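Nucleoporin nup120 (Schizosaccharomyces pombe, PDB 4GQ2) serves as a structural component of the nuclear pore complex, whose nucleoporins can also dock transiently associated nuclear transport factors. Local coordinates at residues T432-E435 against S436-A440; D457-G460 against A461-I464; Y709-Q712 against S713-G717. All blocks are in the same frame, centred on the assembly; numbering follows the deposited sequence.

Interaction 1: residues T432-E435 against S436-A440; sequences TSIE and SIQVA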
loop_
_atom_site.group_PDB
_atom_site.type_symbol
_atom_site.label_atom_id
_atom_site.label_comp_id
_atom_site.label_asym_id
_atom_site.label_seq_id
_atom_site.Cartn_x
_atom_site.Cartn_y
_atom_site.Cartn_z
ATOM N N THR A 432 -11.010 7.091 -0.179
ATOM C CA THR A 432 -12.135 7.403 -1.036
ATOM C C THR A 432 -12.484 6.127 -1.805
ATOM O O THR A 432 -11.670 5.206 -1.878
ATOM C CB THR A 432 -11.816 8.548 -2.029
ATOM O OG1 THR A 432 -10.922 8.077 -3.036
ATOM C CG2 THR A 432 -11.192 9.745 -1.325
ATOM N N SER A 433 -13.689 6.076 -2.371
ATOM C CA SER A 433 -14.129 4.921 -3.148
ATOM C C SER A 433 -13.428 4.851 -4.495
ATOM O O SER A 433 -13.048 5.872 -5.065
ATOM C CB SER A 433 -15.636 4.976 -3.393
ATOM O OG SER A 433 -15.941 5.982 -4.353
ATOM N N ILE A 434 -13.300 3.629 -5.002
ATOM C CA ILE A 434 -12.786 3.370 -6.337
ATOM C C ILE A 434 -13.648 4.033 -7.415
ATOM O O ILE A 434 -13.116 4.537 -8.409
ATOM C CB ILE A 434 -12.587 1.846 -6.567
ATOM C CG1 ILE A 434 -11.113 1.476 -6.371
ATOM C CG2 ILE A 434 -13.005 1.409 -7.967
ATOM C CD1 ILE A 434 -10.639 1.508 -4.934
ATOM N N GLU A 435 -14.964 4.063 -7.203
ATOM C CA GLU A 435 -15.870 4.632 -8.202
ATOM C C GLU A 435 -15.600 6.106 -8.470
ATOM O O GLU A 435 -15.582 6.525 -9.626
ATOM C CB GLU A 435 -17.338 4.398 -7.849
ATOM C CG GLU A 435 -17.802 2.973 -8.094
ATOM C CD GLU A 435 -17.452 2.039 -6.948
ATOM O OE1 GLU A 435 -17.061 2.531 -5.866
ATOM O OE2 GLU A 435 -17.577 0.811 -7.124
ATOM N N SER A 436 -15.357 6.873 -7.407
ATOM C CA SER A 436 -15.054 8.298 -7.536
ATOM C C SER A 436 -13.817 8.552 -8.393
ATOM O O SER A 436 -13.772 9.526 -9.141
ATOM C CB SER A 436 -14.903 8.953 -6.169
ATOM O OG SER A 436 -13.761 8.459 -5.507
ATOM N N ILE A 437 -12.830 7.660 -8.301
ATOM C CA ILE A 437 -11.639 7.744 -9.155
ATOM C C ILE A 437 -11.999 7.425 -10.610
ATOM O O ILE A 437 -11.604 8.158 -11.529
ATOM C CB ILE A 437 -10.474 6.857 -8.644
ATOM C CG1 ILE A 437 -10.008 7.321 -7.251
ATOM C CG2 ILE A 437 -9.305 6.867 -9.620
ATOM C CD1 ILE A 437 -8.940 6.451 -6.608
ATOM N N GLN A 438 -12.773 6.355 -10.809
ATOM C CA GLN A 438 -13.201 5.947 -12.150
ATOM C C GLN A 438 -14.025 7.021 -12.847
ATOM O O GLN A 438 -13.788 7.332 -14.011
ATOM C CB GLN A 438 -14.006 4.652 -12.100
ATOM C CG GLN A 438 -13.219 3.442 -11.653
ATOM C CD GLN A 438 -14.099 2.241 -11.384
ATOM O OE1 GLN A 438 -15.311 2.366 -11.206
ATOM N NE2 GLN A 438 -13.492 1.063 -11.360
ATOM N N VAL A 439 -14.996 7.582 -12.133
ATOM C CA VAL A 439 -15.829 8.647 -12.692
ATOM C C VAL A 439 -15.018 9.915 -12.928
ATOM O O VAL A 439 -15.150 10.540 -13.977
ATOM C CB VAL A 439 -17.075 8.924 -11.825
ATOM C CG1 VAL A 439 -17.808 10.167 -12.309
ATOM C CG2 VAL A 439 -18.002 7.719 -11.864
ATOM N N ALA A 440 -14.166 10.281 -11.969
ATOM C CA ALA A 440 -13.248 11.403 -12.157
ATOM C C ALA A 440 -12.360 11.199 -13.388
ATOM O O ALA A 440 -12.117 12.134 -14.150
ATOM C CB ALA A 440 -12.398 11.604 -10.921
#
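An N-cap opens helix 434-443, with Ser433 and Ser436 meeting across its first turn. Ser433 OG accepts the backbone N-H of Ser436 at 3.2 Å in a fairly straight bond (163°). The torsion that allows this sets OG between the backbone N and the carbonyl carbon (chi1 73°). Ser436 answers with its own hydroxyl, which donates to Ser433 O at 2.7 Å and comes in slightly tilted from the carbonyl plane. Two short side chains thus tie the cap to the first turn. Ser433 OG is also bonded to Asp514 of helix 492-515, and Ile434 N is held by Asp13.

Regular helical bonds follow, from Gln438 N to Ile434 O at 3.0 Å and from Val439 N to Glu435 O at 2.8 Å. The extended Gln438 side chain runs back over this turn. Its NE2 lies 3.4 Å from Ile434 CG2, and its OE1 lies 4.0 Å from Glu435 CG. The Glu435 carboxylate is turned 80° from the Gln438 amide plane. An alanine at Gln438 would strip the amide from Ile434 CG2 and would probably leave a gap beside that methyl. A serine N-cap whose hydroxyl takes up the backbone N-H three residues on is typical of a helix N-terminus.

Interaction 2: residues D457-G460 against A461-I464; sequences DKFG and ALTI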
loop_
_atom_site.group_PDB
_atom_site.type_symbol
_atom_site.label_atom_id
_atom_site.label_comp_id
_atom_site.label_asym_id
_atom_site.label_seq_id
_atom_site.Cartn_x
_atom_site.Cartn_y
_atom_site.Cartn_z
ATOM N N ASP A 457 -18.621 1.332 -16.852
ATOM C CA ASP A 457 -18.680 -0.125 -16.742
ATOM C C ASP A 457 -17.410 -0.784 -17.265
ATOM O O ASP A 457 -17.014 -1.846 -16.782
ATOM C CB ASP A 457 -19.905 -0.672 -17.483
ATOM C CG ASP A 457 -21.211 -0.333 -16.785
ATOM O OD1 ASP A 457 -21.430 0.852 -16.450
ATOM O OD2 ASP A 457 -22.029 -1.253 -16.577
ATOM N N LYS A 458 -16.782 -0.143 -18.250
ATOM C CA LYS A 458 -15.507 -0.598 -18.806
ATOM C C LYS A 458 -14.360 -0.475 -17.797
ATOM O O LYS A 458 -13.539 -1.388 -17.674
ATOM C CB LYS A 458 -15.171 0.174 -20.085
ATOM C CG LYS A 458 -16.028 -0.202 -21.286
ATOM C CD LYS A 458 -15.939 0.838 -22.395
ATOM C CE LYS A 458 -14.561 0.883 -23.047
ATOM N NZ LYS A 458 -14.215 -0.399 -23.719
ATOM N N PHE A 459 -14.316 0.652 -17.080
ATOM C CA PHE A 459 -13.324 0.868 -16.023
ATOM C C PHE A 459 -13.483 -0.125 -14.868
ATOM O O PHE A 459 -12.522 -0.409 -14.154
ATOM C CB PHE A 459 -13.381 2.304 -15.487
ATOM C CG PHE A 459 -12.692 3.323 -16.360
ATOM C CD1 PHE A 459 -11.703 2.948 -17.269
ATOM C CD2 PHE A 459 -13.002 4.670 -16.241
ATOM C CE1 PHE A 459 -11.064 3.895 -18.061
ATOM C CE2 PHE A 459 -12.365 5.623 -17.029
ATOM C CZ PHE A 459 -11.397 5.235 -17.942
ATOM N N GLY A 460 -14.699 -0.640 -14.695
ATOM C CA GLY A 460 -14.998 -1.635 -13.664
ATOM C C GLY A 460 -14.366 -2.991 -13.930
ATOM O O GLY A 460 -14.241 -3.812 -13.017
ATOM N N ALA A 461 -13.973 -3.226 -15.183
ATOM C CA ALA A 461 -13.256 -4.447 -15.569
ATOM C C ALA A 461 -11.734 -4.253 -15.549
ATOM O O ALA A 461 -10.977 -5.165 -15.892
ATOM C CB ALA A 461 -13.720 -4.938 -16.934
ATOM N N LEU A 462 -11.298 -3.060 -15.146
ATOM C CA LEU A 462 -9.884 -2.778 -14.912
ATOM C C LEU A 462 -9.460 -3.239 -13.525
ATOM O O LEU A 462 -10.192 -3.053 -12.547
ATOM C CB LEU A 462 -9.594 -1.276 -15.065
ATOM C CG LEU A 462 -8.876 -0.740 -16.313
ATOM C CD1 LEU A 462 -9.427 -1.309 -17.620
ATOM C CD2 LEU A 462 -8.908 0.787 -16.314
ATOM N N THR A 463 -8.277 -3.844 -13.454
ATOM C CA THR A 463 -7.643 -4.154 -12.179
ATOM C C THR A 463 -7.190 -2.850 -11.533
ATOM O O THR A 463 -7.068 -1.822 -12.206
ATOM C CB THR A 463 -6.434 -5.103 -12.349
ATOM O OG1 THR A 463 -5.494 -4.536 -13.267
ATOM C CG2 THR A 463 -6.877 -6.469 -12.867
ATOM N N ILE A 464 -6.945 -2.895 -10.231
ATOM C CA ILE A 464 -6.518 -1.721 -9.471
ATOM C C ILE A 464 -5.205 -1.113 -9.994
ATOM O O ILE A 464 -5.039 0.108 -9.997
ATOM C CB ILE A 464 -6.406 -2.057 -7.963
ATOM C CG1 ILE A 464 -6.106 -0.805 -7.139
ATOM C CG2 ILE A 464 -5.358 -3.140 -7.723
ATOM C CD1 ILE A 464 -7.295 0.125 -7.002
#
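Phe459 and Leu462 meet where helix 453-459 gives way to the loop before helix 464-478. Their side chains lie alongside each other and point the same way. Leu462 CD2 is the methyl that touches, 3.7 Å from Phe459 CD1, and it approaches the ring obliquely. The Phe459 ring carries the packed side of the contact. It also rests on Gln438, Leu441 and Leu442 of helix 434-443. Packing is tight at the backbone too, where Leu462 CB comes to 3.2 Å from Phe459 O.

The backbone turns between these two residues. Residues Phe459 to Leu462 form a type I beta turn, closed by Leu462 N donating to Phe459 O at 3.1 Å. One residue earlier, Ala461 N donates to Lys458 O, also at 3.1 Å. Both donors stand well above the carbonyl planes, by 63° at Lys458 and 70° at Phe459.

The other side is loose. Lys458, Gly460 and Ala461 are exposed, and the Ala461 methyl lies 3.6 Å from Lys458 O. The chemistry is therefore divided: two backbone bonds set the turn, while one apolar touch joins its ends on the packed side. The turn is thus probably fixed mainly by its backbone, with the Phe459-Leu462 touch closing one side.

Interaction 3: residues Y709-Q712 against S713-G717; sequences YELQ and SKFAG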
loop_
_atom_site.group_PDB
_atom_site.type_symbol
_atom_site.label_atom_id
_atom_site.label_comp_id
_atom_site.label_asym_id
_atom_site.label_seq_id
_atom_site.Cartn_x
_atom_site.Cartn_y
_atom_site.Cartn_z
ATOM N N TYR A 709 26.104 21.938 29.662
ATOM C CA TYR A 709 26.468 20.832 30.536
ATOM C C TYR A 709 25.284 20.271 31.318
ATOM O O TYR A 709 25.121 19.054 31.390
ATOM C CB TYR A 709 27.623 21.211 31.490
ATOM C CG TYR A 709 28.121 20.018 32.278
ATOM C CD1 TYR A 709 29.138 19.204 31.778
ATOM C CD2 TYR A 709 27.534 19.670 33.502
ATOM C CE1 TYR A 709 29.574 18.093 32.484
ATOM C CE2 TYR A 709 27.960 18.556 34.212
ATOM C CZ TYR A 709 28.982 17.774 33.704
ATOM O OH TYR A 709 29.411 16.669 34.410
ATOM N N GLU A 710 24.466 21.143 31.903
ATOM C CA GLU A 710 23.377 20.676 32.767
ATOM C C GLU A 710 22.274 19.969 31.983
ATOM O O GLU A 710 21.685 19.000 32.475
ATOM C CB GLU A 710 22.810 21.805 33.650
ATOM C CG GLU A 710 21.416 21.506 34.209
ATOM C CD GLU A 710 21.240 21.846 35.682
ATOM O OE1 GLU A 710 20.405 22.725 35.989
ATOM O OE2 GLU A 710 21.915 21.226 36.533
ATOM N N LEU A 711 21.995 20.459 30.775
ATOM C CA LEU A 711 21.016 19.819 29.901
ATOM C C LEU A 711 21.467 18.410 29.591
ATOM O O LEU A 711 20.734 17.447 29.830
ATOM C CB LEU A 711 20.838 20.592 28.588
ATOM C CG LEU A 711 20.009 19.907 27.490
ATOM C CD1 LEU A 711 18.601 19.594 27.964
ATOM C CD2 LEU A 711 19.969 20.766 26.238
ATOM N N GLN A 712 22.684 18.300 29.069
ATOM C CA GLN A 712 23.189 17.016 28.628
ATOM C C GLN A 712 23.464 16.070 29.791
ATOM O O GLN A 712 23.319 14.851 29.650
ATOM C CB GLN A 712 24.397 17.179 27.720
ATOM C CG GLN A 712 24.396 16.129 26.620
ATOM C CD GLN A 712 25.089 16.577 25.357
ATOM O OE1 GLN A 712 25.127 17.767 25.031
ATOM N NE2 GLN A 712 25.643 15.616 24.631
ATOM N N SER A 713 23.813 16.643 30.942
ATOM C CA SER A 713 23.981 15.884 32.185
ATOM C C SER A 713 22.672 15.215 32.584
ATOM O O SER A 713 22.658 14.064 33.035
ATOM C CB SER A 713 24.470 16.799 33.310
ATOM O OG SER A 713 24.367 16.164 34.567
ATOM N N LYS A 714 21.577 15.945 32.400
ATOM C CA LYS A 714 20.236 15.431 32.649
ATOM C C LYS A 714 19.817 14.305 31.684
ATOM O O LYS A 714 18.846 13.592 31.947
ATOM C CB LYS A 714 19.227 16.581 32.613
ATOM C CG LYS A 714 19.035 17.273 33.948
ATOM C CD LYS A 714 18.084 18.455 33.831
ATOM C CE LYS A 714 17.180 18.569 35.053
ATOM N NZ LYS A 714 17.907 18.855 36.321
ATOM N N PHE A 715 20.558 14.139 30.588
ATOM C CA PHE A 715 20.266 13.088 29.609
ATOM C C PHE A 715 21.412 12.098 29.399
ATOM O O PHE A 715 21.445 11.408 28.381
ATOM C CB PHE A 715 19.842 13.706 28.268
ATOM C CG PHE A 715 18.421 14.188 28.251
ATOM C CD1 PHE A 715 18.101 15.477 28.666
ATOM C CD2 PHE A 715 17.395 13.343 27.834
ATOM C CE1 PHE A 715 16.785 15.913 28.668
ATOM C CE2 PHE A 715 16.079 13.779 27.824
ATOM C CZ PHE A 715 15.775 15.064 28.240
ATOM N N ALA A 716 22.319 12.007 30.374
ATOM C CA ALA A 716 23.536 11.180 30.281
ATOM C C ALA A 716 23.510 9.737 29.727
ATOM O O ALA A 716 24.411 9.340 28.977
ATOM C CB ALA A 716 24.176 11.029 31.655
ATOM N N GLY A 717 22.456 8.987 29.969
ATOM C CA GLY A 717 22.392 7.601 29.478
ATOM C C GLY A 717 21.217 7.422 28.523
ATOM O O GLY A 717 20.471 6.445 28.628
#
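The backbone is helical from Tyr709 through Ser713 and then leaves in a loop. Ser713 N donates to Tyr709 O at 2.8 Å, and Lys714 N donates to Glu710 O at 3.1 Å. The spacing then shortens: Phe715 N bonds to Gln712 O at 3.0 Å, from 72° above the carbonyl plane. The last residues also form a type I beta turn, Ser713 to Ala716, whose closing bond from Ala716 N to Ser713 O is weak.

Among the side chains, Leu711 and Phe715 carry the buried part. Leu711 CD1 lies 4.2 Å from Phe715 CE1, and the two chains slant across each other. Leu711 CG is anti to its backbone N (chi1 170°), which turns the end of the side chain back to the ring. Leu711 O lies at the edge of the Phe715 ring, in its plane, 3.5 Å from Phe715 CD1. Helix 630-641 packs on Leu711, and helix 646-658 on Phe715. Ile703 of helix 672-703 touches both.

The outer side is more exposed. Tyr709 CE2 comes to 4.0 Å from Ser713 CB, which approaches the ring obliquely. Lys714 bends at its third and fourth torsions, and its NZ stays 4.6 Å from Glu710 OE1. The opposite charges are near but do not touch, so any attraction is probably modest. This is a helix C-terminus unwinding through a type I turn, the link from helix 709-713 to helix 719-739 in the helical domain.

Interactions 1 and 2 are neighbours, with centres about 11 Å apart. They follow each other in the chain and both belong to the beta-propeller domain. They touch directly: Gln438 NE2 packs 3.3 Å from Phe459 O, and Ile434 CG1 lies 4.1 Å from Ile464 CD1. The start of helix 434-443 is thus packed against the turn that leads into helix 464-478. Interaction 3 stands apart, in the helical domain. Its nearest atoms are about 40 Å from interaction 1 and about 44 Å from interaction 2. Interactions 2 and 3 lie on opposite sides of the chain's centre. The three contacts therefore sample two separate regions of this nuclear pore scaffold protein.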